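Local coordinates for purine nucleoside phosphorylase (Grouper iridovirus, PDB 3KHS) that catalyses the phosphorolysis of purine nucleosides, releasing the free purine base and ribose 1-phosphate for purine salvage, at the interface of chains A and B. Numbering follows the deposited sequence. Chains: chain A/B, Purine nucleoside phosphorylase.

Contact 1: the interface of chains A and B. Residues chain A 193-196; chain B 137, 142, 144, 159, 223.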
# COMPACT_ATOMS: atom_id res chain seq x y z
N ASN A 193 -0.51 -4.89 -7.49
CA ASN A 193 0.33 -5.96 -6.96
C ASN A 193 0.04 -7.35 -7.55
O ASN A 193 0.96 -8.07 -7.96
CB ASN A 193 0.17 -6.07 -5.45
CG ASN A 193 1.31 -6.84 -4.80
OD1 ASN A 193 2.36 -6.27 -4.50
ND2 ASN A 193 1.13 -8.15 -4.62
N GLY A 194 -1.23 -7.72 -7.60
CA GLY A 194 -1.59 -9.05 -8.06
C GLY A 194 -1.42 -9.99 -6.86
O GLY A 194 -1.12 -9.52 -5.75
N PRO A 195 -1.55 -11.31 -7.04
CA PRO A 195 -1.82 -11.99 -8.32
C PRO A 195 -3.29 -12.15 -8.57
O PRO A 195 -3.70 -12.58 -9.63
CB PRO A 195 -1.12 -13.33 -8.15
CG PRO A 195 -1.38 -13.66 -6.65
CD PRO A 195 -1.27 -12.28 -5.95
N SER A 196 -4.11 -11.81 -7.58
CA SER A 196 -5.56 -11.92 -7.74
C SER A 196 -6.04 -10.77 -8.62
O SER A 196 -5.53 -9.65 -8.53
CB SER A 196 -6.27 -11.83 -6.39
OG SER A 196 -6.02 -10.58 -5.78
N GLY B 137 -4.32 -5.21 -0.41
CA GLY B 137 -4.07 -6.22 -1.43
C GLY B 137 -3.76 -5.66 -2.81
O GLY B 137 -3.28 -6.37 -3.70
N ASN B 142 -0.89 -8.44 -0.42
CA ASN B 142 -1.90 -9.35 -0.98
C ASN B 142 -1.67 -10.72 -0.33
O ASN B 142 -0.56 -11.23 -0.32
CB ASN B 142 -1.72 -9.44 -2.50
CG ASN B 142 -2.88 -10.16 -3.16
OD1 ASN B 142 -3.00 -11.38 -3.05
ND2 ASN B 142 -3.75 -9.40 -3.83
N LEU B 144 -2.17 -13.65 -1.33
CA LEU B 144 -1.74 -14.70 -2.23
C LEU B 144 -0.35 -14.42 -2.73
O LEU B 144 0.23 -15.21 -3.47
CB LEU B 144 -2.66 -14.82 -3.45
CG LEU B 144 -4.11 -15.14 -3.13
CD1 LEU B 144 -4.92 -15.12 -4.40
CD2 LEU B 144 -4.18 -16.50 -2.45
N MET B 159 -11.65 -12.58 -8.98
CA MET B 159 -12.32 -12.05 -7.80
C MET B 159 -13.61 -11.36 -8.24
O MET B 159 -14.12 -10.49 -7.55
CB MET B 159 -11.38 -11.05 -7.09
CG MET B 159 -10.14 -11.69 -6.41
SD MET B 159 -10.61 -13.00 -5.18
CE MET B 159 -9.61 -14.40 -5.88
N ILE B 223 -10.51 -13.57 -0.17
CA ILE B 223 -9.72 -13.70 -1.39
C ILE B 223 -9.11 -15.11 -1.38
O ILE B 223 -9.10 -15.80 -2.39
CB ILE B 223 -8.54 -12.71 -1.45
CG1 ILE B 223 -9.06 -11.29 -1.68
CG2 ILE B 223 -7.57 -13.15 -2.57
CD1 ILE B 223 -7.93 -10.26 -1.62
O HOH W 1 -3.43 -6.12 -6.64

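Contact 2: the interface of chains A and B. Residues chain A 199, 201-202, 205; chain B 132-134, 138.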
# COMPACT_ATOMS: atom_id res chain seq x y z
N THR A 199 -11.67 -6.97 -7.85
CA THR A 199 -13.10 -7.11 -7.73
C THR A 199 -13.74 -6.03 -8.62
O THR A 199 -13.09 -5.06 -9.00
CB THR A 199 -13.59 -6.81 -6.28
OG1 THR A 199 -13.18 -5.49 -5.92
CG2 THR A 199 -13.04 -7.84 -5.27
N ALA A 201 -15.79 -3.77 -7.80
CA ALA A 201 -15.71 -2.51 -7.08
C ALA A 201 -14.32 -1.90 -7.16
O ALA A 201 -14.19 -0.67 -7.18
CB ALA A 201 -16.12 -2.69 -5.63
N GLU A 202 -13.27 -2.73 -7.23
CA GLU A 202 -11.91 -2.23 -7.33
C GLU A 202 -11.64 -1.73 -8.77
O GLU A 202 -10.96 -0.73 -9.00
CB GLU A 202 -10.92 -3.33 -6.93
CG GLU A 202 -10.99 -3.70 -5.45
CD GLU A 202 -10.30 -5.02 -5.10
OE1 GLU A 202 -9.66 -5.64 -5.99
OE2 GLU A 202 -10.41 -5.43 -3.92
N ILE A 205 -12.83 1.70 -9.19
CA ILE A 205 -11.88 2.67 -8.68
C ILE A 205 -10.79 2.91 -9.73
O ILE A 205 -10.40 4.05 -9.99
CB ILE A 205 -11.26 2.14 -7.38
CG1 ILE A 205 -12.37 1.95 -6.34
CG2 ILE A 205 -10.18 3.09 -6.90
CD1 ILE A 205 -11.93 1.25 -5.07
N HIS B 132 -16.09 -6.21 -2.21
CA HIS B 132 -15.15 -5.51 -1.34
C HIS B 132 -14.12 -4.71 -2.11
O HIS B 132 -14.00 -4.83 -3.33
CB HIS B 132 -14.42 -6.46 -0.34
CG HIS B 132 -13.35 -7.32 -0.96
ND1 HIS B 132 -13.19 -8.66 -0.62
CD2 HIS B 132 -12.42 -7.06 -1.91
CE1 HIS B 132 -12.21 -9.18 -1.35
NE2 HIS B 132 -11.73 -8.23 -2.14
N ILE B 133 -13.41 -3.87 -1.37
CA ILE B 133 -12.32 -3.04 -1.90
C ILE B 133 -11.20 -3.30 -0.91
O ILE B 133 -11.25 -2.84 0.24
CB ILE B 133 -12.65 -1.55 -1.87
CG1 ILE B 133 -13.81 -1.23 -2.80
CG2 ILE B 133 -11.43 -0.76 -2.31
CD1 ILE B 133 -14.37 0.17 -2.57
N ASN B 134 -10.20 -4.08 -1.34
CA ASN B 134 -9.07 -4.43 -0.48
C ASN B 134 -7.83 -3.62 -0.79
O ASN B 134 -6.97 -4.02 -1.57
CB ASN B 134 -8.78 -5.93 -0.62
CG ASN B 134 -7.78 -6.41 0.40
OD1 ASN B 134 -7.86 -6.03 1.55
ND2 ASN B 134 -6.82 -7.25 -0.02
N LEU B 138 -4.06 -4.38 -3.02
CA LEU B 138 -3.75 -3.77 -4.31
C LEU B 138 -2.35 -3.24 -4.27
O LEU B 138 -1.73 -3.04 -5.30
CB LEU B 138 -4.69 -2.60 -4.62
CG LEU B 138 -6.09 -3.01 -5.11
CD1 LEU B 138 -7.06 -1.85 -4.96
CD2 LEU B 138 -5.97 -3.45 -6.55
O HOH W 2 -9.79 -7.92 -3.81

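Contact 1: the interface of chains A and B
The loop A:Asn193 to A:Ser196, which follows strand 184-191, meets a loop of chain B at B:Asn142 and B:Leu144, together with the end of helix 135-138 at B:Gly137. B:Asn142 lies at the centre. Its ND2 donates to the hydroxyl OG of A:Ser196 at 3.2 Å and, within its own chain, to the carbonyl O of B:Gly137, both partners lying close to the amide plane. Its OD1 accepts the backbone N of B:Leu144 on a lone pair in the carbonyl plane at 3.0 Å. Asparagine suits this place because a flat group offering both donors and an acceptor can be fixed in rotation by its own chain while it reaches the neighbour.

The face of that amide receives the carbonyl O of A:Gly194, which stands 3.2 Å from CG of B:Asn142. The same oxygen accepts ND2 of A:Asn193 at 2.9 Å, and the two asparagine amides lie nearly parallel, 11° apart but offset. With CG anti to the backbone N (chi1 -162°), the amide of A:Asn193 reaches forward over the following peptide to that oxygen.

A:Pro195, after a cis peptide bond, lays CG against CB of B:Leu144 at 3.6 Å, while CB of A:Ser196 faces CG of B:Met159 at 3.9 Å. Proline gives a stiff apolar edge here, and serine is small enough to fit while still offering an acceptor. Water 1 bridges the backbone N of A:Gly194 and O of B:Gly137. The site thus braces the A:Asn193 to A:Ser196 loop against the neighbouring chain and, since the segment that follows it lines the purine site in related trimeric phosphorylases, probably helps to hold that site in shape.

Contact 2: the interface of chains A and B
A:Thr199 and A:Glu202 grip the backbone of strand 131-134 of chain B. OG1 of A:Thr199 donates to the carbonyl O of B:His132 at 2.8 Å, approaching almost straight along the C=O bond. Two residues further on, the backbone N of B:Asn134 donates to OE2 of A:Glu202 at 2.9 Å, meeting the carboxylate on its anti side and 31° out of its plane. A hydroxyl donor and a carboxylate acceptor thus match the C=O and N-H on either side of B:Ile133.

OE2 also lies at the edge of the B:His132 ring, in its plane and 3.3 Å from CD2. Water 2 bridges this oxygen and NE2 of the ring, so carboxylate and imidazole are joined without a direct bond. The methyl CG2 of A:Thr199 sits over one face of the ring, near its CD2-NE2 side and 3.5 Å from CD2, the two side chains crossing at about a right angle. Farther along helix 200-208, CD1 of A:Ile205 touches CG2 of B:Ile133 at 3.4 Å. A:Ala201 adds its small CB beside CG1 of B:Ile133; the branched isoleucines fill the apolar part, while alanine lets the strand come near.

The polar pair is positioned by a capping box. A:Thr199 precedes helix 200-208, and its OG1, set between the backbone N and carbonyl carbon (chi1 58°), accepts N of A:Glu202 at 3.1 Å. In return OE1 of A:Glu202 accepts N of A:Thr199 at 3.0 Å, from above the carboxylate plane. Each side chain therefore caps the helix start and bonds the neighbour with the same group; the helix start would probably also stabilise the negative charge. In the fold, the site joins the first turns of helix 200-208 to strand 131-134, with B:Leu138 of the following helix flanking A:Glu202.

The centres of the C-alpha atoms of contact 1 and contact 2 lie about 10 Å apart, within one interface. On chain A they follow each other along a single stretch, from the loop of contact 1 into the helix start of contact 2. On chain B the strand 131-134 of contact 2 leads into helix 135-138, which supplies residues to both. The chain A stretch thus meets the chain B stretch in opposite order, with B:Met159 and B:Ile223 joining contact 1 from elsewhere in the fold. With three copies in the assembly and no exact two-fold, a head-to-tail ring, as in related trimeric phosphorylases, is likely.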